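Local coordinates for protein beta-lactamase (Klebsiella pneumoniae, PDB 6KBY) that probably hydrolyses beta-lactam antibiotics to substituted beta-amino acids as a class C serine enzyme, and holds AMP in its pocket, at residues A[98-101]-A[102-105]; A[125-128]-A[129-133]; A[241-245]-A[246-250]; A[286-289]-A[290-294]. All coordinates share one frame; numbering follows the deposited sequence.

In the fold
From the N terminus the four contacts run in series; each is one continuous stretch with a local contact, and none nests in or crosses another. Contact 1 (98-105) closes the turn after helix 96-99 and rests on helices 134-143 and 158-171. Contact 2 (125-133), its centre about 20 Å from that of contact 1, is the loop that borders the AMP pocket and leads into helix 134-143, so both meet that helix. Contact 3 (241-250), on the opposite side of the chain's centre from contact 2, ends helix 234-244 beside the large antiparallel sheet. Contact 4 (286-294) starts helix 288-294, joining strand 317-325 to helix 352-364.

Contact 1 of 4, residues A[98-101]-A[102-105]; sequences HYVP and ELRG
Arg104 NH2 reaches back along the chain and donates to His98 O over 2.9 Å, the N-H...O angle 147°. The oxygen lies 16° out of the guanidinium plane. NE of the same group bonds to Ser97 O, so neighbouring carbonyls at the end of helix 96-99 are both taken by one side chain. The chain is extended from CG to NE, which gives it the length to span the turn. Two backbone bonds close that turn: Leu103 N to Val100 O at 2.9 Å and Arg104 N to Pro101 O at 3.0 Å, the pattern of a short 3-10 segment.

Among the nonpolar contacts, Pro101 CB lies over one face of the Arg104 guanidinium, 3.9 Å from CZ and displaced toward the rim. On the buried side Val100 CG1 meets Leu103 CG at 3.8 Å, the two side chains running alongside each other beneath the turn, where Val100 also touches Met138 and Leu103 touches Leu141. Glu102 is bent at chi2 (99°), and this folds OE1 back to 3.4 Å from Pro101 CD.

The carbonyls of Ser97 and His98 should stabilise the positive charge of Arg104 and fix the guanidinium's rotation through two bonds to successive main-chain oxygens, while Pro101 covers one of its faces by van der Waals contact.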
loop_
_atom_site.group_PDB
_atom_site.type_symbol
_atom_site.label_atom_id
_atom_site.label_comp_id
_atom_site.label_asym_id
_atom_site.label_seq_id
_atom_site.Cartn_x
_atom_site.Cartn_y
_atom_site.Cartn_z
ATOM N N HIS A 98 -3.770 -15.859 -20.336
ATOM C CA HIS A 98 -5.036 -16.556 -20.150
ATOM C C HIS A 98 -6.179 -15.570 -19.942
ATOM O O HIS A 98 -7.279 -15.759 -20.477
ATOM C CB HIS A 98 -4.939 -17.515 -18.965
ATOM C CG HIS A 98 -6.219 -18.231 -18.670
ATOM N ND1 HIS A 98 -6.664 -19.296 -19.422
ATOM C CD2 HIS A 98 -7.155 -18.029 -17.712
ATOM C CE1 HIS A 98 -7.818 -19.722 -18.940
ATOM N NE2 HIS A 98 -8.139 -18.970 -17.903
ATOM N N TYR A 99 -5.934 -14.507 -19.172
ATOM C CA TYR A 99 -6.965 -13.522 -18.863
ATOM C C TYR A 99 -6.969 -12.319 -19.791
ATOM O O TYR A 99 -7.981 -11.611 -19.850
ATOM C CB TYR A 99 -6.829 -13.034 -17.415
ATOM C CG TYR A 99 -7.103 -14.131 -16.426
ATOM C CD1 TYR A 99 -8.390 -14.615 -16.247
ATOM C CD2 TYR A 99 -6.076 -14.705 -15.690
ATOM C CE1 TYR A 99 -8.650 -15.634 -15.363
ATOM C CE2 TYR A 99 -6.327 -15.724 -14.797
ATOM C CZ TYR A 99 -7.614 -16.185 -14.642
ATOM O OH TYR A 99 -7.863 -17.202 -13.758
ATOM N N VAL A 100 -5.869 -12.055 -20.485
ATOM C CA VAL A 100 -5.766 -10.921 -21.397
ATOM C C VAL A 100 -5.485 -11.502 -22.777
ATOM O O VAL A 100 -4.319 -11.593 -23.185
ATOM C CB VAL A 100 -4.671 -9.940 -20.948
ATOM C CG1 VAL A 100 -4.710 -8.672 -21.793
ATOM C CG2 VAL A 100 -4.813 -9.614 -19.459
ATOM N N PRO A 101 -6.518 -11.922 -23.516
ATOM C CA PRO A 101 -6.281 -12.711 -24.738
ATOM C C PRO A 101 -5.486 -11.995 -25.813
ATOM O O PRO A 101 -4.831 -12.669 -26.622
ATOM C CB PRO A 101 -7.697 -13.064 -25.216
ATOM C CG PRO A 101 -8.563 -12.911 -23.999
ATOM C CD PRO A 101 -7.951 -11.795 -23.206
ATOM N N GLU A 102 -5.511 -10.662 -25.849
ATOM C CA GLU A 102 -4.678 -9.922 -26.792
ATOM C C GLU A 102 -3.200 -10.242 -26.623
ATOM O O GLU A 102 -2.432 -10.113 -27.583
ATOM C CB GLU A 102 -4.887 -8.418 -26.611
ATOM C CG GLU A 102 -6.328 -7.962 -26.572
ATOM C CD GLU A 102 -6.828 -7.736 -25.156
ATOM O OE1 GLU A 102 -7.122 -8.737 -24.456
ATOM O OE2 GLU A 102 -6.914 -6.559 -24.715
ATOM N N LEU A 103 -2.789 -10.673 -25.431
ATOM C CA LEU A 103 -1.396 -10.979 -25.142
ATOM C C LEU A 103 -1.035 -12.438 -25.389
ATOM O O LEU A 103 0.107 -12.828 -25.128
ATOM C CB LEU A 103 -1.059 -10.583 -23.700
ATOM C CG LEU A 103 -1.290 -9.103 -23.378
ATOM C CD1 LEU A 103 -0.874 -8.766 -21.947
ATOM C CD2 LEU A 103 -0.554 -8.217 -24.369
ATOM N N ARG A 104 -1.962 -13.254 -25.881
ATOM C CA ARG A 104 -1.628 -14.640 -26.166
ATOM C C ARG A 104 -0.606 -14.704 -27.291
ATOM O O ARG A 104 -0.713 -13.994 -28.295
ATOM C CB ARG A 104 -2.890 -15.434 -26.499
ATOM C CG ARG A 104 -3.738 -15.672 -25.259
ATOM C CD ARG A 104 -5.113 -16.222 -25.570
ATOM N NE ARG A 104 -5.886 -16.392 -24.342
ATOM C CZ ARG A 104 -7.158 -16.770 -24.304
ATOM N NH1 ARG A 104 -7.813 -17.020 -25.431
ATOM N NH2 ARG A 104 -7.778 -16.901 -23.136
ATOM N N GLY A 105 0.412 -15.534 -27.097
ATOM C CA GLY A 105 1.529 -15.595 -28.007
ATOM C C GLY A 105 2.709 -14.732 -27.612
ATOM O O GLY A 105 3.784 -14.873 -28.208
#

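Contact 2 of 4, residues A[125-128]-A[129-133]. With AMP (adenosine monophosphate), chain B.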
loop_
_atom_site.group_PDB
_atom_site.type_symbol
_atom_site.label_atom_id
_atom_site.label_comp_id
_atom_site.label_asym_id
_atom_site.label_seq_id
_atom_site.Cartn_x
_atom_site.Cartn_y
_atom_site.Cartn_z
ATOM N N LEU A 125 10.047 -0.812 -13.327
ATOM C CA LEU A 125 9.379 -0.043 -12.285
ATOM C C LEU A 125 8.299 0.871 -12.854
ATOM O O LEU A 125 7.158 0.870 -12.378
ATOM C CB LEU A 125 10.423 0.757 -11.506
ATOM C CG LEU A 125 9.902 1.686 -10.412
ATOM C CD1 LEU A 125 9.005 0.946 -9.437
ATOM C CD2 LEU A 125 11.071 2.319 -9.675
ATOM N N PHE A 126 8.645 1.684 -13.848
ATOM C CA PHE A 126 7.774 2.750 -14.325
ATOM C C PHE A 126 7.218 2.459 -15.712
ATOM O O PHE A 126 7.950 2.032 -16.611
ATOM C CB PHE A 126 8.533 4.080 -14.386
ATOM C CG PHE A 126 8.954 4.597 -13.042
ATOM C CD1 PHE A 126 8.006 4.894 -12.073
ATOM C CD2 PHE A 126 10.291 4.784 -12.740
ATOM C CE1 PHE A 126 8.389 5.368 -10.830
ATOM C CE2 PHE A 126 10.680 5.266 -11.507
ATOM C CZ PHE A 126 9.732 5.554 -10.547
ATOM N N MET A 127 5.933 2.735 -15.887
ATOM C CA MET A 127 5.327 2.730 -17.211
ATOM C C MET A 127 6.081 3.697 -18.119
ATOM O O MET A 127 6.347 4.836 -17.714
ATOM C CB MET A 127 3.879 3.204 -17.090
ATOM C CG MET A 127 3.087 3.105 -18.376
ATOM S SD MET A 127 2.641 1.401 -18.755
ATOM C CE MET A 127 1.433 1.097 -17.470
ATOM N N PRO A 128 6.448 3.290 -19.331
ATOM C CA PRO A 128 7.032 4.251 -20.277
ATOM C C PRO A 128 6.136 5.476 -20.418
ATOM O O PRO A 128 4.919 5.365 -20.558
ATOM C CB PRO A 128 7.113 3.451 -21.581
ATOM C CG PRO A 128 7.265 2.029 -21.120
ATOM C CD PRO A 128 6.432 1.917 -19.864
ATOM N N GLU A 129 6.755 6.661 -20.369
ATOM C CA GLU A 129 5.982 7.899 -20.299
ATOM C C GLU A 129 5.137 8.129 -21.546
ATOM O O GLU A 129 4.109 8.812 -21.477
ATOM C CB GLU A 129 6.906 9.096 -20.064
ATOM C CG GLU A 129 7.453 9.200 -18.651
ATOM C CD GLU A 129 8.285 10.453 -18.440
ATOM O OE1 GLU A 129 8.223 11.363 -19.296
ATOM O OE2 GLU A 129 9.001 10.527 -17.419
ATOM N N ASP A 130 5.546 7.577 -22.685
ATOM C CA ASP A 130 4.828 7.810 -23.931
ATOM C C ASP A 130 3.574 6.961 -24.073
ATOM O O ASP A 130 2.824 7.156 -25.038
ATOM C CB ASP A 130 5.755 7.569 -25.126
ATOM C CG ASP A 130 6.290 6.158 -25.162
ATOM O OD1 ASP A 130 7.063 5.796 -24.249
ATOM O OD2 ASP A 130 5.940 5.405 -26.095
ATOM N N ILE A 131 3.320 6.031 -23.156
ATOM C CA ILE A 131 2.131 5.190 -23.235
ATOM C C ILE A 131 0.956 5.960 -22.640
ATOM O O ILE A 131 0.909 6.207 -21.432
ATOM C CB ILE A 131 2.339 3.849 -22.526
ATOM C CG1 ILE A 131 3.438 3.058 -23.237
ATOM C CG2 ILE A 131 1.041 3.062 -22.496
ATOM C CD1 ILE A 131 3.760 1.744 -22.576
ATOM N N LYS A 132 0.002 6.335 -23.491
ATOM C CA LYS A 132 -1.135 7.149 -23.084
ATOM C C LYS A 132 -2.467 6.419 -23.134
ATOM O O LYS A 132 -3.382 6.790 -22.397
ATOM C CB LYS A 132 -1.234 8.402 -23.965
ATOM C CG LYS A 132 0.015 9.268 -23.957
ATOM C CD LYS A 132 0.333 9.760 -22.558
ATOM C CE LYS A 132 1.550 10.672 -22.553
ATOM N NZ LYS A 132 1.864 11.165 -21.183
ATOM N N ASN A 133 -2.606 5.395 -23.973
ATOM C CA ASN A 133 -3.889 4.738 -24.164
ATOM C C ASN A 133 -3.698 3.228 -24.220
ATOM O O ASN A 133 -2.574 2.719 -24.247
ATOM C CB ASN A 133 -4.613 5.261 -25.413
ATOM C CG ASN A 133 -3.800 5.079 -26.683
ATOM O OD1 ASN A 133 -3.253 4.006 -26.937
ATOM N ND2 ASN A 133 -3.719 6.131 -27.488
HETATM P P AMP B . 5.107 3.634 -4.578
HETATM O O1P AMP B . 4.650 4.795 -3.750
HETATM O O2P AMP B . 6.310 2.854 -4.121
HETATM O "O5'" AMP B . 5.291 4.085 -6.090
HETATM C "C5'" AMP B . 4.284 4.847 -6.739
HETATM C "C4'" AMP B . 4.722 6.271 -6.969
HETATM O "O4'" AMP B . 5.774 6.308 -7.971
HETATM C "C3'" AMP B . 3.647 7.200 -7.516
HETATM O "O3'" AMP B . 2.795 7.716 -6.511
HETATM C "C2'" AMP B . 4.455 8.259 -8.252
HETATM O "O2'" AMP B . 5.016 9.191 -7.337
HETATM C "C1'" AMP B . 5.585 7.412 -8.833
HETATM N N9 AMP B . 5.244 6.892 -10.171
HETATM C C8 AMP B . 5.011 5.597 -10.479
HETATM N N7 AMP B . 4.727 5.452 -11.801
HETATM C C5 AMP B . 4.774 6.681 -12.353
HETATM C C6 AMP B . 4.573 7.242 -13.707
HETATM N N6 AMP B . 4.254 6.442 -14.750
HETATM N N1 AMP B . 4.713 8.581 -13.862
HETATM C C2 AMP B . 5.027 9.387 -12.828
HETATM N N3 AMP B . 5.224 8.942 -11.571
HETATM C C4 AMP B . 5.115 7.624 -11.277
HETATM O O HOH W 1 2.702 6.466 -19.379
#
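Met127 sends CG opposite its backbone N (chi1 -174°) and then bends at both chi2 and chi3, while Ile131 places CG1 beside its own N (chi1 -64°); together these torsions bring SD to 4.0 Å from Ile131 CD1, the two side chains crossing at about a right angle. The same methyl, CD1, also lies 3.8 Å from Pro128 CG, with proline and isoleucine side by side. Helix 134-143 covers this apolar group through Leu137 and Tyr140.

The backbone beneath it is a type I beta turn from Pro128 to Ile131, closed by Ile131 N donating to Pro128 O at 3.1 Å. A water gives one hydrogen to that same oxygen and another to Ile131 O, each at 2.7 Å. Beyond the turn, Lys132 NZ makes a weak bond to Glu129 O and a long, weak ion pair with Glu221, a residue that binds AMP.

Before the turn, Phe126 turns its ring to the nucleotide. CD1 comes within 3.3 Å of AMP N7 and CE1 within 3.4 Å of AMP C8, so the adenine meets the ring at its edge; Leu125 CG lies over one face. The turn thus joins two chemistries: its apolar side packs against Leu137 and Tyr140 of helix 134-143, while the preceding aromatic residue forms a nonpolar border for the purine in the AMP pocket.

Contact 3 of 4, residues A[241-245]-A[246-250]; sequences VQANM and GQLKL
Residues 242-247 end helix 234-244 in a Schellman motif: Gln247 N donates to Gln242 O and Gly246 N to Ala243 O, each over 3.0 Å, and Gly246 is the C-prime residue with a positive phi of 67°. Gln242 O also accepts from Met245 N, the two donors arriving from opposite faces of its plane.

Gln242 NE2 donates weakly to Gln247 OE1 over 3.1 Å, the two amides nearly perpendicular at 87°. Gln247 has CG beside its backbone N (chi1 -68°) and runs extended beyond it, which carries OE1 to that donor. OE1 of Gln242 is held by Asn45, so the amide of Gln242 spans two partners, and its orientation is set from both ends. Gln247 OE1 also receives the Met245 methyl, CE, at 3.4 Å; these two side chains lie alongside each other, pointing the same way. Leu248 then comes back over the last turn of the helix, with CG 3.9 Å from Gln242 CB and CD2 3.8 Å from Gln242 OE1. Further on, CD1 of Leu250 reaches to 4.2 Å from Ala243 CB and extends the apolar cover.

Around this helix end, Val241 and Met245 pack on Phe334 of strand 328-335, while Gln242 and Met245 touch Thr40 of strand 34-41. On another flank Ala243 and Leu250 meet Leu260 of helix 255-262, so the helix terminus is wedged between the large sheet and the next helix.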
loop_
_atom_site.group_PDB
_atom_site.type_symbol
_atom_site.label_atom_id
_atom_site.label_comp_id
_atom_site.label_asym_id
_atom_site.label_seq_id
_atom_site.Cartn_x
_atom_site.Cartn_y
_atom_site.Cartn_z
ATOM N N VAL A 241 -6.481 -1.307 8.260
ATOM C CA VAL A 241 -5.541 -2.086 9.063
ATOM C C VAL A 241 -6.288 -3.017 10.015
ATOM O O VAL A 241 -5.965 -4.205 10.131
ATOM C CB VAL A 241 -4.575 -1.140 9.798
ATOM C CG1 VAL A 241 -3.789 -1.883 10.873
ATOM C CG2 VAL A 241 -3.635 -0.471 8.800
ATOM N N GLN A 242 -7.307 -2.494 10.706
ATOM C CA GLN A 242 -8.097 -3.339 11.597
ATOM C C GLN A 242 -8.771 -4.474 10.841
ATOM O O GLN A 242 -8.841 -5.605 11.338
ATOM C CB GLN A 242 -9.137 -2.502 12.342
ATOM C CG GLN A 242 -8.556 -1.564 13.372
ATOM C CD GLN A 242 -9.548 -1.286 14.475
ATOM O OE1 GLN A 242 -10.484 -0.506 14.296
ATOM N NE2 GLN A 242 -9.374 -1.949 15.612
ATOM N N ALA A 243 -9.309 -4.183 9.657
ATOM C CA ALA A 243 -9.938 -5.229 8.856
ATOM C C ALA A 243 -8.927 -6.303 8.474
ATOM O O ALA A 243 -9.240 -7.505 8.471
ATOM C CB ALA A 243 -10.555 -4.607 7.602
ATOM N N ASN A 244 -7.703 -5.883 8.144
ATOM C CA ASN A 244 -6.614 -6.808 7.861
ATOM C C ASN A 244 -6.207 -7.632 9.077
ATOM O O ASN A 244 -5.545 -8.661 8.906
ATOM C CB ASN A 244 -5.411 -6.062 7.275
ATOM C CG ASN A 244 -5.491 -5.942 5.766
ATOM O OD1 ASN A 244 -5.211 -6.905 5.048
ATOM N ND2 ASN A 244 -5.896 -4.770 5.271
ATOM N N MET A 245 -6.599 -7.227 10.284
ATOM C CA MET A 245 -6.372 -8.016 11.488
ATOM C C MET A 245 -7.643 -8.679 11.998
ATOM O O MET A 245 -7.664 -9.184 13.126
ATOM C CB MET A 245 -5.709 -7.163 12.570
ATOM C CG MET A 245 -4.340 -6.659 12.142
ATOM S SD MET A 245 -3.360 -5.924 13.468
ATOM C CE MET A 245 -4.230 -4.392 13.758
ATOM N N GLY A 246 -8.698 -8.704 11.188
ATOM C CA GLY A 246 -9.911 -9.410 11.548
ATOM C C GLY A 246 -10.658 -8.817 12.717
ATOM O O GLY A 246 -11.429 -9.523 13.373
ATOM N N GLN A 247 -10.457 -7.537 13.003
ATOM C CA GLN A 247 -11.014 -6.945 14.210
ATOM C C GLN A 247 -12.421 -6.404 14.034
ATOM O O GLN A 247 -13.062 -6.058 15.034
ATOM C CB GLN A 247 -10.115 -5.813 14.700
ATOM C CG GLN A 247 -8.769 -6.270 15.209
ATOM C CD GLN A 247 -7.950 -5.099 15.718
ATOM O OE1 GLN A 247 -7.443 -4.300 14.938
ATOM N NE2 GLN A 247 -7.840 -4.978 17.031
ATOM N N LEU A 248 -12.916 -6.319 12.807
ATOM C CA LEU A 248 -14.169 -5.646 12.514
ATOM C C LEU A 248 -15.193 -6.636 11.984
ATOM O O LEU A 248 -14.853 -7.596 11.283
ATOM C CB LEU A 248 -13.960 -4.577 11.451
ATOM C CG LEU A 248 -12.868 -3.553 11.746
ATOM C CD1 LEU A 248 -12.751 -2.590 10.587
ATOM C CD2 LEU A 248 -13.172 -2.812 13.032
ATOM N N LYS A 249 -16.457 -6.382 12.313
ATOM C CA LYS A 249 -17.578 -7.090 11.704
ATOM C C LYS A 249 -17.881 -6.372 10.397
ATOM O O LYS A 249 -18.619 -5.385 10.357
ATOM C CB LYS A 249 -18.784 -7.085 12.636
ATOM N N LEU A 250 -17.286 -6.864 9.317
ATOM C CA LEU A 250 -17.381 -6.215 8.013
ATOM C C LEU A 250 -18.808 -6.234 7.478
ATOM O O LEU A 250 -19.066 -6.761 6.395
ATOM C CB LEU A 250 -16.440 -6.900 7.023
ATOM C CG LEU A 250 -15.191 -6.144 6.567
ATOM C CD1 LEU A 250 -14.699 -5.170 7.629
ATOM C CD2 LEU A 250 -14.102 -7.139 6.209
#

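Contact 4 of 4, residues A[286-289]-A[290-294]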
loop_
_atom_site.group_PDB
_atom_site.type_symbol
_atom_site.label_atom_id
_atom_site.label_comp_id
_atom_site.label_asym_id
_atom_site.label_seq_id
_atom_site.Cartn_x
_atom_site.Cartn_y
_atom_site.Cartn_z
ATOM N N VAL A 286 10.934 -8.192 14.989
ATOM C CA VAL A 286 11.790 -7.852 13.863
ATOM C C VAL A 286 12.816 -6.836 14.334
ATOM O O VAL A 286 12.522 -5.999 15.195
ATOM C CB VAL A 286 10.981 -7.350 12.648
ATOM C CG1 VAL A 286 10.164 -6.133 13.030
ATOM C CG2 VAL A 286 11.894 -7.062 11.453
ATOM N N SER A 287 14.032 -6.940 13.812
ATOM C CA SER A 287 15.044 -5.955 14.153
ATOM C C SER A 287 14.900 -4.748 13.241
ATOM O O SER A 287 14.518 -4.869 12.071
ATOM C CB SER A 287 16.451 -6.531 14.005
ATOM O OG SER A 287 16.876 -6.540 12.648
ATOM N N LEU A 288 15.192 -3.578 13.790
ATOM C CA LEU A 288 15.204 -2.384 12.953
ATOM C C LEU A 288 16.143 -2.508 11.756
ATOM O O LEU A 288 15.724 -2.145 10.642
ATOM C CB LEU A 288 15.467 -1.136 13.801
ATOM C CG LEU A 288 15.425 0.189 13.042
ATOM C CD1 LEU A 288 14.098 0.370 12.322
ATOM C CD2 LEU A 288 15.680 1.348 13.995
ATOM N N PRO A 289 17.379 -3.014 11.887
ATOM C CA PRO A 289 18.229 -3.128 10.687
ATOM C C PRO A 289 17.602 -3.937 9.566
ATOM O O PRO A 289 17.692 -3.541 8.398
ATOM C CB PRO A 289 19.514 -3.769 11.228
ATOM C CG PRO A 289 19.566 -3.323 12.650
ATOM C CD PRO A 289 18.133 -3.335 13.116
ATOM N N ASN A 290 16.962 -5.063 9.886
ATOM C CA ASN A 290 16.358 -5.876 8.835
ATOM C C ASN A 290 15.138 -5.193 8.233
ATOM O O ASN A 290 14.886 -5.307 7.030
ATOM C CB ASN A 290 16.001 -7.258 9.373
ATOM C CG ASN A 290 17.224 -8.118 9.616
ATOM O OD1 ASN A 290 18.301 -7.851 9.079
ATOM N ND2 ASN A 290 17.063 -9.162 10.417
ATOM N N LEU A 291 14.371 -4.483 9.053
ATOM C CA LEU A 291 13.219 -3.757 8.535
ATOM C C LEU A 291 13.658 -2.640 7.596
ATOM O O LEU A 291 13.023 -2.400 6.563
ATOM C CB LEU A 291 12.411 -3.203 9.705
ATOM C CG LEU A 291 11.028 -2.656 9.370
ATOM C CD1 LEU A 291 10.182 -3.705 8.672
ATOM C CD2 LEU A 291 10.347 -2.162 10.638
ATOM N N LEU A 292 14.747 -1.952 7.940
ATOM C CA LEU A 292 15.268 -0.910 7.068
ATOM C C LEU A 292 15.747 -1.499 5.749
ATOM O O LEU A 292 15.417 -0.988 4.674
ATOM C CB LEU A 292 16.385 -0.150 7.778
ATOM C CG LEU A 292 15.913 0.717 8.942
ATOM C CD1 LEU A 292 17.108 1.224 9.738
ATOM C CD2 LEU A 292 15.052 1.876 8.448
ATOM N N THR A 293 16.525 -2.584 5.811
ATOM C CA THR A 293 16.978 -3.246 4.592
ATOM C C THR A 293 15.796 -3.708 3.754
ATOM O O THR A 293 15.767 -3.506 2.533
ATOM C CB THR A 293 17.867 -4.436 4.953
ATOM O OG1 THR A 293 19.010 -3.971 5.687
ATOM C CG2 THR A 293 18.326 -5.178 3.699
ATOM N N GLY A 294 14.807 -4.316 4.401
ATOM C CA GLY A 294 13.624 -4.796 3.712
ATOM C C GLY A 294 12.761 -3.707 3.115
ATOM O O GLY A 294 11.893 -4.012 2.290
HETATM O O HOH W 2 14.804 -9.274 12.410
#
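Over one face of the Asn290 amide lies Ser287 OG, 3.4 Å from CG, and beyond its ND2 a water accepts at 3.0 Å. This is the N-cap of helix 288-294: Ser287 OG stands between its backbone N and carbonyl carbon (chi1 80°), which turns it toward Asn290 N. It accepts from that N at 3.1 Å with a fairly straight N-H...O angle of 163°. The water also accepts from Ser287 N, so it bridges the two N-H groups.

Regular helix bonds follow, Leu291 N to Ser287 O and Leu292 N to Leu288 O. Pro289 stands in the first turn, where its missing N-H costs the helix no such bond.

Apolar groups mark the side toward the rest of the protein. Val286 CG2 lies 4.3 Å from Leu291 CB, and both residues touch Trp318 of strand 317-325. Leu292 rests on Val356 and Thr357 of helix 352-364, and its CD1 meets Leu288 CG at 3.8 Å. On the exposed flank, Pro289 O accepts from Thr293 N at 3.0 Å, and Thr293 OG1 lies 3.0 Å from that same Pro289 O.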